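Side-chain contacts in pentalenene synthase (Streptomyces chartreusis NRRL 3882, PDB 6Q4S), which probably converts farnesyl diphosphate, with magnesium, into the bicyclic sesquiterpene alcohol 7-epi-alpha-eudesmol by a 1,10-cyclization: residues A[125-130]-A[137-142]; A[132-137]-A[190-195]. All coordinates share one frame; numbering follows the deposited sequence. Where two conformers were deposited one is given.

Overall arrangement
Followed from the N terminus, the chain runs along helix 118-131, turns through a short loop and goes back along helix 136-161. Contact 1 closes this turn locally, joining 125-130 to 137-142 with six residues between them. Contact 2 starts from the turn itself: 132-137 meets 190-195, the end of helix 183-194, and so closes a longer and mostly helical loop of 52 residues. The two contacts alternate along the chain and therefore cross, sharing Thr137, with centres about 8 Å apart. A salt bridge from Arg141 to Glu191 joins them, and together they tie three helices of the all-helical terpene synthase fold at one end of the bundle.

Contact 1: residues A[125-130]-A[137-142]; sequences EVWKYL and TWQTRF
The six-membered ring of Trp127 is the bump of this helical hairpin, pushed out from 125-130 into a hollow that Trp138, Gln139 and Phe142 form on the returning helix. With CG anti to the backbone N (chi1 170°), the indole reaches across a gap that the backbones leave wide: the axes of the two segments come no nearer than 12.5 Å, at an angle of 140°. Its leading corner fits most tightly against phenylalanine: Trp127 CZ3 comes to 3.4 Å from Phe142 CD1. These two rings are tilted by 28° but slid apart, so that they barely overlap and form no full stack. On the Trp138 side of the hollow, Trp127 CH2 lies 4.0 Å from Trp138 CZ3. Gln139 forms a further wall, its OE1 3.9 Å from Trp127 CZ2, while its NE2 is held by the carbonyl oxygen of Met134. Leu130 is a second, smaller bump, with CD2 set 4.1 Å from Phe142 CZ. Within 137-142 the pieces also brace one another, for CB of Phe142 rests 3.8 Å above the plane of the Trp138 ring, toward its rim. Cutting Trp127 back to an alanine is likely to open a gap between the two helices and leave the Phe142 and Trp138 rings without their main partner across it. Around this interlocking, Leu130 leans on Leu69 and Trp72 of helix 63-79, Phe142 touches His185 of helix 183-194, and Thr140 packs on Ala144 of the second subunit.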
ATOM      1  N   GLU A 125      16.152   5.615   5.146  1.00 39.30           N
ATOM      2  CA  GLU A 125      17.267   5.883   4.218  1.00 37.71           C
ATOM      3  C   GLU A 125      17.197   5.030   2.982  1.00 31.60           C
ATOM      4  O   GLU A 125      17.221   5.576   1.912  1.00 35.95           O
ATOM      5  CB  GLU A 125      18.652   5.704   4.894  1.00 39.06           C
ATOM      6  CG  GLU A 125      19.805   5.982   3.908  1.00 44.60           C
ATOM      7  CD  GLU A 125      21.167   5.508   4.416  1.00 50.47           C
ATOM      8  OE1 GLU A 125      21.649   6.173   5.356  1.00 55.86           O
ATOM      9  OE2 GLU A 125      21.703   4.487   3.881  1.00 42.47           O
ATOM     10  N   VAL A 126      17.029   3.715   3.163  1.00 32.70           N
ATOM     11  CA  VAL A 126      17.044   2.761   2.079  1.00 33.22           C
ATOM     12  C   VAL A 126      15.942   3.004   1.114  1.00 33.49           C
ATOM     13  O   VAL A 126      16.158   2.885  -0.096  1.00 34.74           O
ATOM     14  CB  VAL A 126      17.109   1.297   2.584  1.00 35.48           C
ATOM     15  CG1 VAL A 126      16.769   0.240   1.545  1.00 34.71           C
ATOM     16  CG2 VAL A 126      18.457   1.034   3.221  1.00 39.63           C
ATOM     17  N   TRP A 127      14.758   3.335   1.622  1.00 34.47           N
ATOM     18  CA  TRP A 127      13.590   3.536   0.757  1.00 30.51           C
ATOM     19  C   TRP A 127      13.778   4.721  -0.187  1.00 28.99           C
ATOM     20  O   TRP A 127      13.440   4.642  -1.323  1.00 30.21           O
ATOM     21  CB  TRP A 127      12.288   3.720   1.569  1.00 32.21           C
ATOM     22  CG  TRP A 127      11.146   4.163   0.715  1.00 27.62           C
ATOM     23  CD1 TRP A 127      10.558   5.384   0.714  1.00 30.02           C
ATOM     24  CD2 TRP A 127      10.520   3.423  -0.328  1.00 29.90           C
ATOM     25  NE1 TRP A 127       9.586   5.459  -0.245  1.00 28.70           N
ATOM     26  CE2 TRP A 127       9.533   4.257  -0.900  1.00 29.30           C
ATOM     27  CE3 TRP A 127      10.701   2.149  -0.849  1.00 28.63           C
ATOM     28  CZ2 TRP A 127       8.719   3.846  -1.933  1.00 28.23           C
ATOM     29  CZ3 TRP A 127       9.907   1.764  -1.897  1.00 27.67           C
ATOM     30  CH2 TRP A 127       8.895   2.592  -2.394  1.00 31.63           C
ATOM     31  N   LYS A 128      14.414   5.774   0.272  1.00 30.24           N
ATOM     32  CA  LYS A 128      14.751   6.891  -0.571  1.00 32.09           C
ATOM     33  C   LYS A 128      15.580   6.462  -1.783  1.00 32.78           C
ATOM     34  O   LYS A 128      15.284   6.867  -2.916  1.00 32.78           O
ATOM     35  CB  LYS A 128      15.487   7.917   0.274  1.00 40.49           C
ATOM     36  CG  LYS A 128      15.954   9.156  -0.513  1.00 43.55           C
ATOM     37  CD  LYS A 128      16.538  10.187   0.445  1.00 49.03           C
ATOM     38  CE  LYS A 128      17.738   9.605   1.212  1.00 55.31           C
ATOM     39  NZ  LYS A 128      18.381  10.660   2.056  1.00 71.29           N
ATOM     40  N   TYR A 129      16.562   5.577  -1.585  1.00 29.87           N
ATOM     41  CA  TYR A 129      17.308   5.039  -2.761  1.00 31.34           C
ATOM     42  C   TYR A 129      16.568   4.023  -3.589  1.00 31.81           C
ATOM     43  O   TYR A 129      16.657   4.011  -4.817  1.00 31.71           O
ATOM     44  CB  TYR A 129      18.605   4.416  -2.300  1.00 36.41           C
ATOM     45  CG  TYR A 129      19.570   5.444  -1.725  1.00 46.36           C
ATOM     46  CD1 TYR A 129      20.006   6.515  -2.494  1.00 57.11           C
ATOM     47  CD2 TYR A 129      20.025   5.354  -0.407  1.00 53.32           C
ATOM     48  CE1 TYR A 129      20.889   7.458  -1.981  1.00 63.85           C
ATOM     49  CE2 TYR A 129      20.920   6.283   0.105  1.00 63.58           C
ATOM     50  CZ  TYR A 129      21.330   7.335  -0.685  1.00 62.69           C
ATOM     51  OH  TYR A 129      22.192   8.263  -0.188  1.00 70.70           O
ATOM     52  N   LEU A 130      15.889   3.092  -2.907  1.00 34.66           N
ATOM     53  CA  LEU A 130      15.172   2.040  -3.615  1.00 30.57           C
ATOM     54  C   LEU A 130      14.066   2.628  -4.464  1.00 32.88           C
ATOM     55  O   LEU A 130      13.800   2.146  -5.580  1.00 34.12           O
ATOM     56  CB  LEU A 130      14.644   1.075  -2.562  1.00 34.20           C
ATOM     57  CG  LEU A 130      14.442  -0.376  -2.837  1.00 41.35           C
ATOM     58  CD1 LEU A 130      15.757  -1.043  -3.190  1.00 35.56           C
ATOM     59  CD2 LEU A 130      13.855  -1.005  -1.578  1.00 43.77           C
ATOM     60  N   THR A 137       3.409   3.994  -9.989  1.00 32.76           N
ATOM     61  CA  THR A 137       2.811   2.680 -10.177  1.00 34.20           C
ATOM     62  C   THR A 137       3.687   1.625  -9.467  1.00 33.37           C
ATOM     63  O   THR A 137       3.162   0.777  -8.764  1.00 29.83           O
ATOM     64  CB  THR A 137       2.620   2.343 -11.703  1.00 37.53           C
ATOM     65  OG1 THR A 137       1.635   3.209 -12.265  1.00 39.22           O
ATOM     66  CG2 THR A 137       2.140   0.902 -11.937  1.00 36.21           C
ATOM     67  N   TRP A 138       4.997   1.683  -9.673  1.00 31.15           N
ATOM     68  CA  TRP A 138       5.899   0.723  -9.076  1.00 30.61           C
ATOM     69  C   TRP A 138       5.944   0.922  -7.553  1.00 32.06           C
ATOM     70  O   TRP A 138       5.921  -0.065  -6.790  1.00 27.05           O
ATOM     71  CB  TRP A 138       7.321   0.822  -9.662  1.00 29.31           C
ATOM     72  CG  TRP A 138       8.230  -0.168  -9.047  1.00 27.88           C
ATOM     73  CD1 TRP A 138       8.467  -1.445  -9.505  1.00 24.60           C
ATOM     74  CD2 TRP A 138       8.981  -0.034  -7.839  1.00 25.82           C
ATOM     75  NE1 TRP A 138       9.338  -2.079  -8.669  1.00 26.86           N
ATOM     76  CE2 TRP A 138       9.692  -1.239  -7.653  1.00 26.29           C
ATOM     77  CE3 TRP A 138       9.158   0.991  -6.910  1.00 26.67           C
ATOM     78  CZ2 TRP A 138      10.468  -1.466  -6.534  1.00 27.27           C
ATOM     79  CZ3 TRP A 138       9.946   0.770  -5.811  1.00 25.95           C
ATOM     80  CH2 TRP A 138      10.641  -0.410  -5.651  1.00 28.98           C
ATOM     81  N   GLN A 139       6.010   2.182  -7.087  1.00 27.62           N
ATOM     82  CA  GLN A 139       6.086   2.460  -5.668  1.00 26.76           C
ATOM     83  C   GLN A 139       4.824   1.964  -4.937  1.00 25.65           C
ATOM     84  O   GLN A 139       4.927   1.462  -3.813  1.00 26.90           O
ATOM     85  CB  GLN A 139       6.299   3.961  -5.409  1.00 27.59           C
ATOM     86  CG  GLN A 139       7.619   4.443  -5.915  1.00 30.36           C
ATOM     87  CD  GLN A 139       7.790   5.943  -5.704  1.00 36.62           C
ATOM     88  OE1 GLN A 139       7.613   6.401  -4.619  1.00 37.62           O
ATOM     89  NE2 GLN A 139       8.155   6.663  -6.716  1.00 37.29           N
ATOM     90  N   THR A 140       3.684   2.113  -5.554  1.00 25.84           N
ATOM     91  CA  THR A 140       2.402   1.620  -4.985  1.00 27.73           C
ATOM     92  C   THR A 140       2.379   0.107  -4.882  1.00 28.19           C
ATOM     93  O   THR A 140       2.039  -0.431  -3.855  1.00 27.39           O
ATOM     94  CB  THR A 140       1.251   2.074  -5.862  1.00 31.32           C
ATOM     95  OG1 THR A 140       1.100   3.487  -5.691  1.00 32.77           O
ATOM     96  CG2 THR A 140      -0.041   1.374  -5.535  1.00 31.54           C
ATOM     97  N   ARG A 141       2.763  -0.551  -5.971  1.00 29.41           N
ATOM     98  CA  ARG A 141       2.878  -1.985  -5.999  1.00 28.71           C
ATOM     99  C   ARG A 141       3.860  -2.496  -4.927  1.00 32.07           C
ATOM    100  O   ARG A 141       3.508  -3.410  -4.178  1.00 25.46           O
ATOM    101  CB  ARG A 141       3.233  -2.468  -7.411  1.00 30.35           C
ATOM    102  CG  ARG A 141       3.685  -3.924  -7.480  1.00 32.81           C
ATOM    103  CD  ARG A 141       3.367  -4.583  -8.818  1.00 32.05           C
ATOM    104  NE  ARG A 141       3.965  -3.893  -9.958  1.00 37.97           N
ATOM    105  CZ  ARG A 141       5.247  -3.924 -10.329  1.00 35.02           C
ATOM    106  NH1 ARG A 141       5.642  -3.189 -11.405  1.00 39.90           N
ATOM    107  NH2 ARG A 141       6.152  -4.618  -9.652  1.00 33.97           N
ATOM    108  N   PHE A 142       5.067  -1.920  -4.867  1.00 27.24           N
ATOM    109  CA  PHE A 142       6.074  -2.283  -3.865  1.00 29.09           C
ATOM    110  C   PHE A 142       5.512  -2.091  -2.453  1.00 26.32           C
ATOM    111  O   PHE A 142       5.634  -2.958  -1.557  1.00 26.87           O
ATOM    112  CB  PHE A 142       7.388  -1.521  -4.005  1.00 27.09           C
ATOM    113  CG  PHE A 142       8.401  -1.908  -2.938  1.00 27.01           C
ATOM    114  CD1 PHE A 142       8.389  -1.323  -1.684  1.00 27.85           C
ATOM    115  CD2 PHE A 142       9.307  -2.886  -3.178  1.00 27.04           C
ATOM    116  CE1 PHE A 142       9.247  -1.751  -0.671  1.00 29.23           C
ATOM    117  CE2 PHE A 142      10.211  -3.299  -2.211  1.00 28.56           C
ATOM    118  CZ  PHE A 142      10.186  -2.731  -0.941  1.00 29.47           C
TER

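Contact 2: residues A[132-137]-A[190-195]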
ATOM      1  N   HIS A 132      14.022   5.614  -5.817  1.00 34.17           N
ATOM      2  CA  HIS A 132      14.599   6.631  -6.717  1.00 39.48           C
ATOM      3  C   HIS A 132      14.450   6.215  -8.194  1.00 38.92           C
ATOM      4  O   HIS A 132      14.785   5.109  -8.571  1.00 37.30           O
ATOM      5  CB  HIS A 132      16.071   6.932  -6.367  1.00 41.67           C
ATOM      6  CG  HIS A 132      16.656   7.992  -7.238  1.00 51.37           C
ATOM      7  ND1 HIS A 132      16.330   9.331  -7.100  1.00 53.83           N
ATOM      8  CD2 HIS A 132      17.460   7.905  -8.320  1.00 52.33           C
ATOM      9  CE1 HIS A 132      16.945  10.020  -8.041  1.00 52.10           C
ATOM     10  NE2 HIS A 132      17.625   9.179  -8.800  1.00 53.82           N
ATOM     11  N   GLY A 133      13.863   7.097  -9.009  1.00 37.41           N
ATOM     12  CA  GLY A 133      13.719   6.828 -10.437  1.00 40.31           C
ATOM     13  C   GLY A 133      12.567   5.912 -10.793  1.00 40.93           C
ATOM     14  O   GLY A 133      12.375   5.609 -11.940  1.00 38.76           O
ATOM     15  N   MET A 134      11.772   5.482  -9.814  1.00 36.28           N
ATOM     16  CA  MET A 134      10.728   4.527 -10.083  1.00 33.78           C
ATOM     17  C   MET A 134       9.402   5.249 -10.160  1.00 31.24           C
ATOM     18  O   MET A 134       9.157   6.158  -9.403  1.00 31.71           O
ATOM     19  CB  MET A 134      10.692   3.438  -8.923  1.00 33.53           C
ATOM     20  CG  MET A 134      12.004   2.674  -8.736  1.00 33.31           C
ATOM     21  SD  MET A 134      12.589   1.860 -10.236  1.00 36.19           S
ATOM     22  CE  MET A 134      11.344   0.669 -10.701  1.00 37.45           C
ATOM     23  N   SER A 135       8.499   4.773 -10.991  1.00 30.86           N
ATOM     24  CA  SER A 135       7.205   5.374 -11.160  1.00 34.25           C
ATOM     25  C   SER A 135       6.306   5.243  -9.885  1.00 34.64           C
ATOM     26  O   SER A 135       6.546   4.399  -9.034  1.00 31.19           O
ATOM     27  CB  SER A 135       6.491   4.721 -12.332  1.00 39.79           C
ATOM     28  OG  SER A 135       5.936   3.449 -11.965  1.00 34.73           O
ATOM     29  N   LEU A 136       5.292   6.064  -9.811  1.00 31.25           N
ATOM     30  CA  LEU A 136       4.281   5.960  -8.787  1.00 35.91           C
ATOM     31  C   LEU A 136       3.595   4.546  -8.798  1.00 34.07           C
ATOM     32  O   LEU A 136       3.320   3.974  -7.743  1.00 33.15           O
ATOM     33  CB  LEU A 136       3.231   7.089  -8.925  1.00 35.35           C
ATOM     34  CG  LEU A 136       2.187   7.094  -7.778  1.00 38.42           C
ATOM     35  CD1 LEU A 136       2.864   7.373  -6.433  1.00 39.89           C
ATOM     36  CD2 LEU A 136       1.137   8.142  -8.096  1.00 41.47           C
ATOM     37  N   THR A 137       3.409   3.994  -9.989  1.00 32.76           N
ATOM     38  CA  THR A 137       2.811   2.680 -10.177  1.00 34.20           C
ATOM     39  C   THR A 137       3.687   1.625  -9.467  1.00 33.37           C
ATOM     40  O   THR A 137       3.162   0.777  -8.764  1.00 29.83           O
ATOM     41  CB  THR A 137       2.620   2.343 -11.703  1.00 37.53           C
ATOM     42  OG1 THR A 137       1.635   3.209 -12.265  1.00 39.22           O
ATOM     43  CG2 THR A 137       2.140   0.902 -11.937  1.00 36.21           C
ATOM     44  N   GLY A 190      13.310  -6.312  -8.404  1.00 28.97           N
ATOM     45  CA  GLY A 190      14.111  -6.649  -9.552  1.00 33.22           C
ATOM     46  C   GLY A 190      14.084  -5.544 -10.621  1.00 39.56           C
ATOM     47  O   GLY A 190      15.081  -5.292 -11.317  1.00 37.88           O
ATOM     48  N   GLU A 191      12.941  -4.891 -10.725  1.00 34.49           N
ATOM     49  CA  GLU A 191      12.720  -3.815 -11.680  1.00 31.99           C
ATOM     50  C   GLU A 191      13.624  -2.616 -11.244  1.00 33.21           C
ATOM     51  O   GLU A 191      14.344  -2.053 -12.062  1.00 33.14           O
ATOM     52  CB  GLU A 191      11.244  -3.405 -11.657  1.00 31.02           C
ATOM     53  CG  GLU A 191      10.334  -4.341 -12.394  1.00 35.38           C
ATOM     54  CD  GLU A 191       8.885  -4.237 -11.961  1.00 34.49           C
ATOM     55  OE1 GLU A 191       8.050  -3.550 -12.612  1.00 34.72           O
ATOM     56  OE2 GLU A 191       8.575  -4.832 -10.922  1.00 36.50           O
ATOM     57  N   ARG A 192      13.665  -2.292  -9.954  1.00 33.75           N
ATOM     58  CA  ARG A 192      14.588  -1.255  -9.486  1.00 34.00           C
ATOM     59  C   ARG A 192      16.060  -1.579  -9.747  1.00 36.02           C
ATOM     60  O   ARG A 192      16.800  -0.677 -10.136  1.00 35.57           O
ATOM     61  CB  ARG A 192      14.364  -0.931  -8.002  1.00 30.75           C
ATOM     62  CG  ARG A 192      15.432  -0.087  -7.316  1.00 29.69           C
ATOM     63  CD  ARG A 192      15.440   1.279  -8.019  1.00 31.48           C
ATOM     64  NE  ARG A 192      16.338   2.150  -7.293  1.00 30.44           N
ATOM     65  CZ  ARG A 192      17.637   2.243  -7.564  1.00 34.44           C
ATOM     66  NH1 ARG A 192      18.156   1.503  -8.503  1.00 35.33           N
ATOM     67  NH2 ARG A 192      18.433   3.051  -6.895  1.00 30.86           N
ATOM     68  N   SER A 193      16.450  -2.826  -9.505  0.50 31.90           N
ATOM     69  CA  SER A 193      17.822  -3.261  -9.589  0.50 34.58           C
ATOM     70  C   SER A 193      18.390  -3.223 -11.011  0.50 35.71           C
ATOM     71  O   SER A 193      19.572  -2.932 -11.197  0.50 40.76           O
ATOM     72  CB  SER A 193      17.931  -4.680  -9.064  0.50 36.21           C
ATOM     73  OG  SER A 193      19.215  -5.169  -9.309  0.50 32.60           O
ATOM     74  N   ARG A 194      17.549  -3.518 -11.983  1.00 33.54           N
ATOM     75  CA  ARG A 194      17.931  -3.633 -13.351  1.00 39.75           C
ATOM     76  C   ARG A 194      17.491  -2.467 -14.216  1.00 40.30           C
ATOM     77  O   ARG A 194      17.996  -2.313 -15.311  1.00 43.72           O
ATOM     78  CB  ARG A 194      17.380  -4.914 -13.885  1.00 38.98           C
ATOM     79  CG  ARG A 194      18.014  -5.333 -15.211  1.00 46.18           C
ATOM     80  CD  ARG A 194      17.445  -6.664 -15.655  1.00 45.90           C
ATOM     81  NE  ARG A 194      18.107  -7.150 -16.849  1.00 50.23           N
ATOM     82  CZ  ARG A 194      17.861  -8.303 -17.440  1.00 49.91           C
ATOM     83  NH1 ARG A 194      16.953  -9.164 -16.972  1.00 50.38           N
ATOM     84  NH2 ARG A 194      18.542  -8.593 -18.521  1.00 54.51           N
ATOM     85  N   GLY A 195      16.533  -1.672 -13.769  1.00 39.90           N
ATOM     86  CA  GLY A 195      16.206  -0.385 -14.414  1.00 36.10           C
ATOM     87  C   GLY A 195      15.191  -0.557 -15.494  1.00 41.45           C
ATOM     88  O   GLY A 195      15.371  -0.061 -16.580  1.00 44.75           O
TER
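The backbone of 132-137 passes the last turn of helix 183-194 as a loop and then enters helix 136-161; the two backbones come nearest at the CA atoms of Met134 and Arg192, 7.0 Å apart. Ser135 is the N-cap of that new helix in the all-helical terpene synthase fold, its OG hydrogen-bonded to the backbone N of Trp138. Just before it, Met134 turns toward the neighbouring helix and folds on itself: all three torsions lie near -60° (chi3 -62°), which curls CE back over the backbone between Glu191 and Arg192. CE of Met134 lies 3.8 Å from Arg192 N. The sulfur rides against the aliphatic part of the arginine, SD of Met134 lying 3.7 Å from Arg192 CD, as the two chains slant across each other. Beyond that methylene the arginine turns polar, and its guanidinium is anchored outside the pair, by NH1 to Asp65 in a salt bridge and by NH2 to the carbonyl oxygen of Tyr129. The carboxylate of Glu191 also finds its partners outside the pair, its OE1 meeting Arg141 and the backbone N of Val198, while its CB meets the methyl of Met134. At the outer end of the contact, the carbonyl O of His132 stands 3.6 Å from Arg192 NE, a near approach and not a hydrogen bond.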